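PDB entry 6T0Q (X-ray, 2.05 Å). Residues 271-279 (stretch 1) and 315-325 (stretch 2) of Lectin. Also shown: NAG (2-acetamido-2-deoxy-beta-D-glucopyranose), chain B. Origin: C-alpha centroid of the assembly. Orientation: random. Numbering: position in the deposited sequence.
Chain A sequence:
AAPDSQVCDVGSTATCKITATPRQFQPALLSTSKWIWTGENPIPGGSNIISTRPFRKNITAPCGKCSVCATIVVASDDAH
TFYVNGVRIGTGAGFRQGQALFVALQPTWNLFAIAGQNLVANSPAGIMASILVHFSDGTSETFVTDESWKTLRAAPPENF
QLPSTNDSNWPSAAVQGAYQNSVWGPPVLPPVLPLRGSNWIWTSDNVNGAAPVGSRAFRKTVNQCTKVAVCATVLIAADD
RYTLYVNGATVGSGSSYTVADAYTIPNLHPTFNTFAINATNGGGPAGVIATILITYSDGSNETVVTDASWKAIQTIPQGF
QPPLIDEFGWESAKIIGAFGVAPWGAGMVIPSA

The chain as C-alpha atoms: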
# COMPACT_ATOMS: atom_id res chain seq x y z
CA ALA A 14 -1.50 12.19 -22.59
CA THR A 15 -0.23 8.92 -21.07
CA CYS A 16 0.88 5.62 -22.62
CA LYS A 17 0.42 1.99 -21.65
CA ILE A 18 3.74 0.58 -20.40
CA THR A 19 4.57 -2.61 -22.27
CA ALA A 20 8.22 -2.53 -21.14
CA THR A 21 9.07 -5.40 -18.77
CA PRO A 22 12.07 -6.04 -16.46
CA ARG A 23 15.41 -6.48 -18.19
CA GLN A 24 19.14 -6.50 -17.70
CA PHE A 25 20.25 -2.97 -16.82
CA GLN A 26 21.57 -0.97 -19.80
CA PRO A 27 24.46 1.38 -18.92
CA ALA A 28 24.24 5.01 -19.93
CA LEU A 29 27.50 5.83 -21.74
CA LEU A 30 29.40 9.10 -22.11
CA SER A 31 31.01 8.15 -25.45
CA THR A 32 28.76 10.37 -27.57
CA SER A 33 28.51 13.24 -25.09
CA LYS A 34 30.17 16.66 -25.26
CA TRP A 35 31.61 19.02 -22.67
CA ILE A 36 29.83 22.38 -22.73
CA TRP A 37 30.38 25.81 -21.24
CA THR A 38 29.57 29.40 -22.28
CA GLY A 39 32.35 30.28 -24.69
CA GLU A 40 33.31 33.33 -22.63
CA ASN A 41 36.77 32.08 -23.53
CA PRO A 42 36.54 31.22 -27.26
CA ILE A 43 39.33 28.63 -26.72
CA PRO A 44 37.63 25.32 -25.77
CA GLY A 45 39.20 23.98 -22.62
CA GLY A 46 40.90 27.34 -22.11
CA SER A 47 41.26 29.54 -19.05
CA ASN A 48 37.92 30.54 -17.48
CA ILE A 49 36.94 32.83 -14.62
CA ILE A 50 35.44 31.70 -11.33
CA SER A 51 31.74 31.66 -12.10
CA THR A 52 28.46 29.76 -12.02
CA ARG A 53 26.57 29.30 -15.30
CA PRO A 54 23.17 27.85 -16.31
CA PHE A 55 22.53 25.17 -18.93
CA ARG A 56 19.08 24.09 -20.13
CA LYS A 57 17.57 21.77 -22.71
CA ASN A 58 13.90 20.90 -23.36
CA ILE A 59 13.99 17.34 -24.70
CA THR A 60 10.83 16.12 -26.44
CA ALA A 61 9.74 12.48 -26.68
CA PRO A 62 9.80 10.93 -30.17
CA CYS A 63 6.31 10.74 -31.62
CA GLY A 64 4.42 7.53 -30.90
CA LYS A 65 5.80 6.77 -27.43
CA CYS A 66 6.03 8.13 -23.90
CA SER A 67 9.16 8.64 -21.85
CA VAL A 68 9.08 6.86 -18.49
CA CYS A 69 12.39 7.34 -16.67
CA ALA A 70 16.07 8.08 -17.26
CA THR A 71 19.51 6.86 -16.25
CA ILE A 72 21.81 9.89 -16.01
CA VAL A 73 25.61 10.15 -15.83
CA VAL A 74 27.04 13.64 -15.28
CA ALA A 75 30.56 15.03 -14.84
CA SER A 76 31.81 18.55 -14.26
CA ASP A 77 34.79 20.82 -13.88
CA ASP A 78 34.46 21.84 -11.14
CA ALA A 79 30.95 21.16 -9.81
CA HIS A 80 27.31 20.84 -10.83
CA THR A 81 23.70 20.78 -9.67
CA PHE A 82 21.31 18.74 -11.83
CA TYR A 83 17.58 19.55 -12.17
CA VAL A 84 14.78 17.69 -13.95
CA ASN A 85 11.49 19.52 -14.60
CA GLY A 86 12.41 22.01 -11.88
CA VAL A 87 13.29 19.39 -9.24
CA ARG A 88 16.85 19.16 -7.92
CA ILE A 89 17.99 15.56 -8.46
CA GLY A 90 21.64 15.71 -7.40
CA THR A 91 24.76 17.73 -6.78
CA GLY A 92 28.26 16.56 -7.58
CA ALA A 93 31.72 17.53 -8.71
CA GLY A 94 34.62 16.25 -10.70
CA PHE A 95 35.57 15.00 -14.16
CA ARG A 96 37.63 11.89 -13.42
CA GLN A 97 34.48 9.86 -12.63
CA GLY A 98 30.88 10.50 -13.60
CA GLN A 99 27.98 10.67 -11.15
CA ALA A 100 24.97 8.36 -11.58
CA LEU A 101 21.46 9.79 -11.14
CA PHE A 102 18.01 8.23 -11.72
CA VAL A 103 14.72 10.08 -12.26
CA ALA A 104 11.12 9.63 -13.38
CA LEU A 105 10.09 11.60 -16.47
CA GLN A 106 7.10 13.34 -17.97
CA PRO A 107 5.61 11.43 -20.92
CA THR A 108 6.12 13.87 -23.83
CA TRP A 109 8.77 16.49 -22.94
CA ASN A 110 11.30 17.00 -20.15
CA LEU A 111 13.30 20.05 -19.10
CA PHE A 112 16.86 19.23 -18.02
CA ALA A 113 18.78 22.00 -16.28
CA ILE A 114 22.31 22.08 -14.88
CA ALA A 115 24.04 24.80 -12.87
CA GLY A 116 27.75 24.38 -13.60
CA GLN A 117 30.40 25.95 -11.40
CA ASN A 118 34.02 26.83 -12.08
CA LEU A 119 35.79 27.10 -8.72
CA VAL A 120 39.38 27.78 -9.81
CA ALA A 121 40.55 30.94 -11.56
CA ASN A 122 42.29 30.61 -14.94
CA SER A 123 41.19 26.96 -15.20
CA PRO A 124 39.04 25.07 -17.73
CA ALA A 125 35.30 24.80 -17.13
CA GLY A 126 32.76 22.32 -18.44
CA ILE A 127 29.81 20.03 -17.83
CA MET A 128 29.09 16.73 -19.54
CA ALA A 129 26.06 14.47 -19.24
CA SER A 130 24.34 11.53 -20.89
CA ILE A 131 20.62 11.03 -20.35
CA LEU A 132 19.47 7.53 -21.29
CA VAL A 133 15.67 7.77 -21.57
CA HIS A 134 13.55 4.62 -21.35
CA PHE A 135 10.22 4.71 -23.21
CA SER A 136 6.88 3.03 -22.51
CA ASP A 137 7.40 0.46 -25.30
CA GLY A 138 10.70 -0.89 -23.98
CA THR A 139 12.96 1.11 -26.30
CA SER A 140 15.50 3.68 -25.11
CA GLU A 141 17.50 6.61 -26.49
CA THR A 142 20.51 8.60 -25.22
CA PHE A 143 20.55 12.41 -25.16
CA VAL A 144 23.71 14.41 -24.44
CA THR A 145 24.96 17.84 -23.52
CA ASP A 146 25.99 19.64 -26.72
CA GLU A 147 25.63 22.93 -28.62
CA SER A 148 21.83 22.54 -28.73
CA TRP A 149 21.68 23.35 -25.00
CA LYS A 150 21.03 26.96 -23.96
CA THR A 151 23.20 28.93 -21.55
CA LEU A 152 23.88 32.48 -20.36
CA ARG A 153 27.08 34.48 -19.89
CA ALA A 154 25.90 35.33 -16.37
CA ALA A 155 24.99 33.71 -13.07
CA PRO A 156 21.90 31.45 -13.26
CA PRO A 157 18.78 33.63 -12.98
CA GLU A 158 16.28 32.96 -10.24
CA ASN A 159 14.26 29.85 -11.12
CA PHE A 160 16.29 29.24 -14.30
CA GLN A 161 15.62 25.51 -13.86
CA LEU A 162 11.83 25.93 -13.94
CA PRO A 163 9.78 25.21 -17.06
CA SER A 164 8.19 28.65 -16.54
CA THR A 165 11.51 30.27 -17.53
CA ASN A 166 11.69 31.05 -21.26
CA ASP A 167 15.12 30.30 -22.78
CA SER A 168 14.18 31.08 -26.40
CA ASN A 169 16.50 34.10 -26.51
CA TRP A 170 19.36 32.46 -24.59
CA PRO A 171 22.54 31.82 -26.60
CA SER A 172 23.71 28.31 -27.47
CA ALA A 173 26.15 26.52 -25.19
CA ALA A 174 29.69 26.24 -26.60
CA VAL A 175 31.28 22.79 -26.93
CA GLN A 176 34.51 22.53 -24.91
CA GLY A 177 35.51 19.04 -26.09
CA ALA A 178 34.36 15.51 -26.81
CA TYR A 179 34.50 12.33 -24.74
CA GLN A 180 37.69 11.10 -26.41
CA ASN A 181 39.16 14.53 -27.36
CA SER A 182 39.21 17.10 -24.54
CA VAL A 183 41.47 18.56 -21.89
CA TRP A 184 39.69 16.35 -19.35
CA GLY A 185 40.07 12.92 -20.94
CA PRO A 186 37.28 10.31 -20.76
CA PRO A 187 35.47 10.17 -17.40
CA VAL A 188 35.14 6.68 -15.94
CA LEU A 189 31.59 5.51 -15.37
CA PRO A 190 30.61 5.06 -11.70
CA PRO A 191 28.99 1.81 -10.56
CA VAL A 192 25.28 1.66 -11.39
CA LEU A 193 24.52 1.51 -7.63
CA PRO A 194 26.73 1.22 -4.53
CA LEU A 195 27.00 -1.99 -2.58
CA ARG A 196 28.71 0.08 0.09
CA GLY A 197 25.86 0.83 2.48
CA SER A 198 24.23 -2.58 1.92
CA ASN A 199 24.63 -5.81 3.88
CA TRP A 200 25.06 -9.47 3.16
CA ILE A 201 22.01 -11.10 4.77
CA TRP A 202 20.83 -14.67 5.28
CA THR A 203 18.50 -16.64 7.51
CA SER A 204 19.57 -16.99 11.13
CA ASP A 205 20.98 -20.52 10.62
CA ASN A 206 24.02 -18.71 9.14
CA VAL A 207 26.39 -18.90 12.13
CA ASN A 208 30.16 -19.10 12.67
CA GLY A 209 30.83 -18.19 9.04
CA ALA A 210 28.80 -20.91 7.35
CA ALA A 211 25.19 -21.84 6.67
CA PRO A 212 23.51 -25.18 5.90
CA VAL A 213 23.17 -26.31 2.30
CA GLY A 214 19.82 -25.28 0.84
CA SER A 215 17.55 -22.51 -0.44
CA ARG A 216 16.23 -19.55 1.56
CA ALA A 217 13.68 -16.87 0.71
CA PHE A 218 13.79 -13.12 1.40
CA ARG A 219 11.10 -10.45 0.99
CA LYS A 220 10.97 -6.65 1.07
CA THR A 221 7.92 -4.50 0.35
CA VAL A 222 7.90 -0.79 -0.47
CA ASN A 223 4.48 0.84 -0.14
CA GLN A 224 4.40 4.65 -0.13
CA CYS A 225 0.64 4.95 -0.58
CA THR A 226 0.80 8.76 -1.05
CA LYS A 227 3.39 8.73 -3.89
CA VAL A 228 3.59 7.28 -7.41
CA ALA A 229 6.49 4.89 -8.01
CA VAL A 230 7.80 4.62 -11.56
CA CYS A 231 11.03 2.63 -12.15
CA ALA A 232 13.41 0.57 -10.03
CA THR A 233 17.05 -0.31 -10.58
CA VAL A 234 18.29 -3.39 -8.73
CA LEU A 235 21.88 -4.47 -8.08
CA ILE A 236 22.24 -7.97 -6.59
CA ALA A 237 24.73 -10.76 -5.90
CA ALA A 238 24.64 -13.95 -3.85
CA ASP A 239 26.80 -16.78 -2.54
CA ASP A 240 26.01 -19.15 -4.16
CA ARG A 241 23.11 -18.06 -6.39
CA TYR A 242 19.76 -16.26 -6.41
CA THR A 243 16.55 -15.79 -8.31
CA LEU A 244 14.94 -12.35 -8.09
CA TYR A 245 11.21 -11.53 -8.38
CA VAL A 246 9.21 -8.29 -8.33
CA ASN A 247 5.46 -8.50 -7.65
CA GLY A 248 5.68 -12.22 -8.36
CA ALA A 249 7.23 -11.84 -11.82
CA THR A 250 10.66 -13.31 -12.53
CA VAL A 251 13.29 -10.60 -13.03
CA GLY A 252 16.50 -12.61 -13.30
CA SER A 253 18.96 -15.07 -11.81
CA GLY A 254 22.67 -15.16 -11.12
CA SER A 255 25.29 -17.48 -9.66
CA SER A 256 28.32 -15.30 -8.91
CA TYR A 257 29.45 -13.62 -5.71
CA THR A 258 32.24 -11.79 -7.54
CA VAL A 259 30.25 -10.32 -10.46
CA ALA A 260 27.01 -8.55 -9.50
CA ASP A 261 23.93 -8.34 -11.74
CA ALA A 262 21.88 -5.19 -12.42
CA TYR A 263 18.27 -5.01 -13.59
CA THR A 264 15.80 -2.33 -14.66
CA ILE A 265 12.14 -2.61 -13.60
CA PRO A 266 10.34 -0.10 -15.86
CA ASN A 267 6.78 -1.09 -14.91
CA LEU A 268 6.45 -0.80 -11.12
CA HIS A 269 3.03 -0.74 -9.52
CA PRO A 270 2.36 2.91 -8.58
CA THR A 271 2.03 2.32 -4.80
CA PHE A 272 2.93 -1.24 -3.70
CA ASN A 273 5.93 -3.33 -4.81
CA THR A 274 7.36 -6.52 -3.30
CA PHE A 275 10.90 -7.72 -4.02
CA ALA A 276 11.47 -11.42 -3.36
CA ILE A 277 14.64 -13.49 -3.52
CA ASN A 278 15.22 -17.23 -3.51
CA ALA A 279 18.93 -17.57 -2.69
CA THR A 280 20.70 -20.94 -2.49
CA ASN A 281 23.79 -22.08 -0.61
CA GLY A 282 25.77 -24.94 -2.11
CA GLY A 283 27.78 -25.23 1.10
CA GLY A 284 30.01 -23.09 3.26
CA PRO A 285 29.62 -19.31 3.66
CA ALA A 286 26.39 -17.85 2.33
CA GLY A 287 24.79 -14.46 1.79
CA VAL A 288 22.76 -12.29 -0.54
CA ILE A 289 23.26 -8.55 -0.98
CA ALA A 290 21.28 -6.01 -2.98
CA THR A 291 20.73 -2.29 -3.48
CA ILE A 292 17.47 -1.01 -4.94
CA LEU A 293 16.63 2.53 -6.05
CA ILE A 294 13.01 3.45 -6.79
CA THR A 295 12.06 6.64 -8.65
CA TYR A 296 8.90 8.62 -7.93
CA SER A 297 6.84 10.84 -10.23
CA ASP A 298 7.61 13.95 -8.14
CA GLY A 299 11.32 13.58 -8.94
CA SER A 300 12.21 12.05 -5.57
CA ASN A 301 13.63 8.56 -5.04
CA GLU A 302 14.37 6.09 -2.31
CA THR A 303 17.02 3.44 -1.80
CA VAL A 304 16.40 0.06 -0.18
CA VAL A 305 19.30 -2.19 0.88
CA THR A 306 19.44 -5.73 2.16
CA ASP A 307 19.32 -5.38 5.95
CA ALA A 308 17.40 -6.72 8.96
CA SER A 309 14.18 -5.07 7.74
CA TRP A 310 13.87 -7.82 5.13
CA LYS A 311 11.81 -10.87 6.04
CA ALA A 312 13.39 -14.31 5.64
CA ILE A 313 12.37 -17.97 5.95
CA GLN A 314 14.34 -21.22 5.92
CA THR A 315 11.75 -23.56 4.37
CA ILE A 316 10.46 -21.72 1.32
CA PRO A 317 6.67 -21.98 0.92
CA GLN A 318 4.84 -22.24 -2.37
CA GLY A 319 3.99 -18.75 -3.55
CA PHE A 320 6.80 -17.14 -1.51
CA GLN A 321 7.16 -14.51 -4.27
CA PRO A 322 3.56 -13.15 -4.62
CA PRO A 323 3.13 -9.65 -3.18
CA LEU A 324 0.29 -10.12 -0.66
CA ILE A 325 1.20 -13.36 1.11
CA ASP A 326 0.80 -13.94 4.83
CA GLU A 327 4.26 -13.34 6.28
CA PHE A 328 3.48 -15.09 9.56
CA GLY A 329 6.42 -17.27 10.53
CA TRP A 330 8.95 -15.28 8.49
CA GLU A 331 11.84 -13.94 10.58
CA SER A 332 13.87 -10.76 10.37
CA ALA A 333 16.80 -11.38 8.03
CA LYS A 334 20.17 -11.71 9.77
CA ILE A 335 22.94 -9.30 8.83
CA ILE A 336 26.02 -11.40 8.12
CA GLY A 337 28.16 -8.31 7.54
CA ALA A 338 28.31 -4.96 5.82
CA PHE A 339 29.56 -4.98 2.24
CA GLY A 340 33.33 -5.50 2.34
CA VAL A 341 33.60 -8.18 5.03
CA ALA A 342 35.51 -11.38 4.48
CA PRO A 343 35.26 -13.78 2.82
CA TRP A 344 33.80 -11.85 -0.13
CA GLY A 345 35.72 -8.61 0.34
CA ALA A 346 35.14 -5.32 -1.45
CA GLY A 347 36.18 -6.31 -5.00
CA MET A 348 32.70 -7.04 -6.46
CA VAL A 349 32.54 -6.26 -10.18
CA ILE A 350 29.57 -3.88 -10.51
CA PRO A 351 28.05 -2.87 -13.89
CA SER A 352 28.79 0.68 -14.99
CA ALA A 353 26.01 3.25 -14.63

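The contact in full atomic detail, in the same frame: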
# COMPACT_ATOMS: atom_id res chain seq x y z
N THR A 271 1.99 2.13 -6.25
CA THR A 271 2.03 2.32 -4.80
C THR A 271 2.57 1.15 -3.99
O THR A 271 2.99 1.37 -2.85
CB THR A 271 0.63 2.67 -4.27
OG1 THR A 271 -0.30 1.63 -4.60
CG2 THR A 271 0.16 4.00 -4.84
N PHE A 272 2.60 -0.08 -4.52
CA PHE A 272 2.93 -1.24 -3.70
C PHE A 272 3.78 -2.19 -4.53
O PHE A 272 3.31 -2.71 -5.55
CB PHE A 272 1.63 -1.93 -3.22
CG PHE A 272 1.84 -3.04 -2.20
CD1 PHE A 272 2.32 -4.29 -2.58
CD2 PHE A 272 1.49 -2.85 -0.87
CE1 PHE A 272 2.49 -5.31 -1.64
CE2 PHE A 272 1.65 -3.86 0.07
CZ PHE A 272 2.15 -5.10 -0.32
N ASN A 273 5.02 -2.44 -4.09
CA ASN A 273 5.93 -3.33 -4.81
C ASN A 273 6.69 -4.22 -3.84
O ASN A 273 7.25 -3.73 -2.86
CB ASN A 273 6.92 -2.52 -5.66
CG ASN A 273 6.23 -1.78 -6.78
OD1 ASN A 273 5.92 -2.36 -7.82
ND2 ASN A 273 5.95 -0.50 -6.57
N THR A 274 6.72 -5.51 -4.15
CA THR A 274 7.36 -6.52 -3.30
C THR A 274 8.52 -7.16 -4.05
O THR A 274 8.32 -7.74 -5.13
CB THR A 274 6.37 -7.60 -2.86
OG1 THR A 274 5.42 -7.04 -1.94
CG2 THR A 274 7.12 -8.75 -2.18
N PHE A 275 9.71 -7.08 -3.48
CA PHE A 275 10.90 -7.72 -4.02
C PHE A 275 11.12 -9.02 -3.27
O PHE A 275 11.09 -9.03 -2.04
CB PHE A 275 12.11 -6.79 -3.89
CG PHE A 275 11.90 -5.44 -4.55
CD1 PHE A 275 11.24 -4.42 -3.89
CD2 PHE A 275 12.34 -5.22 -5.85
CE1 PHE A 275 11.02 -3.18 -4.51
CE2 PHE A 275 12.13 -3.99 -6.48
CZ PHE A 275 11.48 -2.97 -5.81
N ALA A 276 11.30 -10.12 -4.00
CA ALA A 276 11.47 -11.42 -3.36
C ALA A 276 12.65 -12.15 -3.97
O ALA A 276 12.88 -12.09 -5.18
CB ALA A 276 10.20 -12.27 -3.48
N ILE A 277 13.41 -12.83 -3.11
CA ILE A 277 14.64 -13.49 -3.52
C ILE A 277 14.60 -14.93 -3.02
O ILE A 277 14.32 -15.17 -1.84
CB ILE A 277 15.89 -12.78 -2.96
CG1 ILE A 277 15.94 -11.31 -3.36
CG2 ILE A 277 17.15 -13.50 -3.42
CD1 ILE A 277 17.06 -10.54 -2.62
N ASN A 278 14.88 -15.87 -3.90
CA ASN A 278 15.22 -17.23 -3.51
C ASN A 278 16.73 -17.38 -3.72
O ASN A 278 17.21 -17.41 -4.85
CB ASN A 278 14.42 -18.24 -4.32
CG ASN A 278 14.95 -19.67 -4.20
OD1 ASN A 278 15.79 -19.97 -3.36
ND2 ASN A 278 14.46 -20.56 -5.06
N ALA A 279 17.48 -17.44 -2.62
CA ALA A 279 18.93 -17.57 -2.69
C ALA A 279 19.33 -18.94 -2.16
O ALA A 279 18.73 -19.44 -1.20
CB ALA A 279 19.63 -16.47 -1.89
N THR A 315 12.47 -22.66 5.25
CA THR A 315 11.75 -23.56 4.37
C THR A 315 10.85 -22.69 3.50
O THR A 315 9.91 -22.06 4.00
CB THR A 315 10.93 -24.59 5.14
OG1 THR A 315 11.80 -25.43 5.91
CG2 THR A 315 10.12 -25.45 4.18
N ILE A 316 11.15 -22.63 2.21
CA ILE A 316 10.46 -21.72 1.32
C ILE A 316 9.07 -22.26 1.00
O ILE A 316 8.96 -23.37 0.47
CB ILE A 316 11.25 -21.49 0.03
CG1 ILE A 316 12.65 -20.95 0.36
CG2 ILE A 316 10.48 -20.56 -0.87
CD1 ILE A 316 13.52 -20.78 -0.87
N PRO A 317 8.01 -21.51 1.26
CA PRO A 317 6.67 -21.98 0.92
C PRO A 317 6.34 -21.73 -0.55
O PRO A 317 6.91 -20.85 -1.20
CB PRO A 317 5.76 -21.14 1.82
CG PRO A 317 6.50 -19.83 1.92
CD PRO A 317 7.98 -20.20 1.93
N GLN A 318 5.39 -22.51 -1.05
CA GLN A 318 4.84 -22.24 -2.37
C GLN A 318 4.21 -20.86 -2.40
O GLN A 318 3.53 -20.45 -1.46
CB GLN A 318 3.82 -23.31 -2.75
CG GLN A 318 3.89 -23.73 -4.21
CD GLN A 318 5.25 -24.30 -4.58
OE1 GLN A 318 6.01 -24.76 -3.73
NE2 GLN A 318 5.56 -24.28 -5.87
N GLY A 319 4.47 -20.11 -3.48
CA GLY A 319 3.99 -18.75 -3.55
C GLY A 319 4.76 -17.75 -2.70
O GLY A 319 4.23 -16.67 -2.40
N PHE A 320 6.00 -18.06 -2.31
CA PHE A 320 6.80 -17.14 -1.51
C PHE A 320 7.01 -15.80 -2.20
O PHE A 320 7.30 -14.81 -1.51
CB PHE A 320 8.18 -17.75 -1.21
CG PHE A 320 9.08 -17.80 -2.41
CD1 PHE A 320 8.96 -18.82 -3.35
CD2 PHE A 320 10.02 -16.80 -2.63
CE1 PHE A 320 9.77 -18.86 -4.47
CE2 PHE A 320 10.83 -16.83 -3.76
CZ PHE A 320 10.71 -17.86 -4.67
N GLN A 321 6.89 -15.74 -3.53
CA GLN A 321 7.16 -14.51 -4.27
C GLN A 321 5.95 -13.61 -4.56
O GLN A 321 6.17 -12.45 -4.96
CB GLN A 321 7.88 -14.85 -5.59
CG GLN A 321 7.03 -15.49 -6.70
CD GLN A 321 6.91 -17.00 -6.59
OE1 GLN A 321 6.59 -17.54 -5.53
NE2 GLN A 321 7.18 -17.69 -7.69
N PRO A 322 4.70 -14.06 -4.44
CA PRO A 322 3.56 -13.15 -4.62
C PRO A 322 3.57 -12.01 -3.62
O PRO A 322 4.02 -12.15 -2.47
CB PRO A 322 2.35 -14.06 -4.42
CG PRO A 322 2.73 -15.26 -5.17
CD PRO A 322 4.27 -15.40 -4.91
N PRO A 323 2.99 -10.86 -4.01
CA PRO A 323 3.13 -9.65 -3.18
C PRO A 323 2.36 -9.67 -1.87
O PRO A 323 2.86 -9.12 -0.88
CB PRO A 323 2.61 -8.54 -4.11
CG PRO A 323 1.79 -9.25 -5.15
CD PRO A 323 2.46 -10.57 -5.35
N LEU A 324 1.16 -10.27 -1.82
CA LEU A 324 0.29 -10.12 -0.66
C LEU A 324 0.21 -11.37 0.22
O LEU A 324 -0.82 -11.63 0.85
CB LEU A 324 -1.12 -9.72 -1.08
CG LEU A 324 -1.31 -8.34 -1.71
CD1 LEU A 324 -2.80 -8.03 -1.79
CD2 LEU A 324 -0.59 -7.27 -0.92
N ILE A 325 1.30 -12.14 0.32
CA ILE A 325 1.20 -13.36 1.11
C ILE A 325 1.17 -13.02 2.60
O ILE A 325 1.56 -11.93 3.04
CB ILE A 325 2.35 -14.34 0.80
CG1 ILE A 325 3.66 -13.82 1.38
CG2 ILE A 325 2.48 -14.57 -0.69
CD1 ILE A 325 4.76 -14.87 1.36
C1 NAG B . 14.91 -21.92 -5.09
C2 NAG B . 13.82 -22.89 -5.49
C3 NAG B . 14.41 -24.28 -5.65
C4 NAG B . 15.51 -24.26 -6.71
C5 NAG B . 16.56 -23.19 -6.41
C6 NAG B . 17.43 -22.91 -7.62
C7 NAG B . 11.49 -22.51 -4.86
C8 NAG B . 10.46 -22.60 -3.77
N2 NAG B . 12.73 -22.91 -4.54
O3 NAG B . 13.38 -25.18 -6.04
O4 NAG B . 15.94 -25.56 -6.56
O5 NAG B . 15.96 -21.93 -6.07
O6 NAG B . 18.79 -23.21 -7.36
O7 NAG B . 11.22 -22.09 -5.98
O HOH W 1 7.99 -10.57 -5.82

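A strand that runs through Thr274 to Ala279 of the lectin lies against an irregular segment, 315-325, that has no helix or strand of its own and folds through two turns, a type II turn from Pro317 to Phe320 and a type I turn from Pro322 to Ile325. The two stretches run in opposite senses: Thr274 sits nearest Pro323, Ala276 nearest Gln321 and Asn278 nearest Ile316, with CA-CA distances of 5.3, 5.4 and 8.1 Å. No backbone-to-backbone hydrogen bond joins them, and the contact, 386 Å² in all, rests mainly on side chains. Side chains alternate along stretch 1: Phe272, Thr274, Ala276 and Asn278 point toward the segment, whereas Asn273, Phe275, Ile277 and Ala279 point away.

Phe320 covers the most surface. Its CA-to-CB bond points toward the strand, and with chi1 at 72° (p) the ring CZ comes within 3.7 Å of Asn278 CB and CE2 within 4.3 Å of Ile277 C, so the ring packs on strand backbone as well as on a side chain. The turn that ends at Phe320 includes a weak hydrogen bond from Phe320 N to Pro317 O (3.1 Å), and the positive phi of Gly319 within it suits glycine.

Asn278 is the glycosylated residue: its ND2 is bonded to C1 of NAG at 1.4 Å. Its chi1 is t, and OD1 lies 3.5 Å from Ile316 CD1, a van der Waals contact with a methyl group that offers no hydrogen bond. The sugar extends the packing through its acetamido group, with NAG C8 3.5 Å from Ile316 CG2 and NAG O7 3.8 Å from Phe320 CE1. Ile316 thus touches both the asparagine and its glycan.

At the other end, Phe272 makes apolar contacts with Leu324 and Pro323. Its CZ meets Leu324 CD2 at 3.5 Å, and its CE1 lies 4.1 Å from Pro323 CB. Leu324 starts sideways from its CA, but the end of its side chain comes nearer stretch 1 to reach the ring. Pro323 O approaches the ring edge, 3.9 Å from Phe272 CE1, where the polarised C-H groups can tolerate a carbonyl oxygen.

Between these ends, Ala276 CB lies 3.9 Å from Gln321 CA. Thr274 OG1 lies 3.5 Å from Pro323 O, a weak hydrogen bond, and the proton has another acceptor within reach, so this bond is not settled. A water makes a firmer link, donating to Thr274 O at 2.9 Å and to Gln321 O at 2.8 Å, and so bridges two backbone carbonyls that cannot bond to each other.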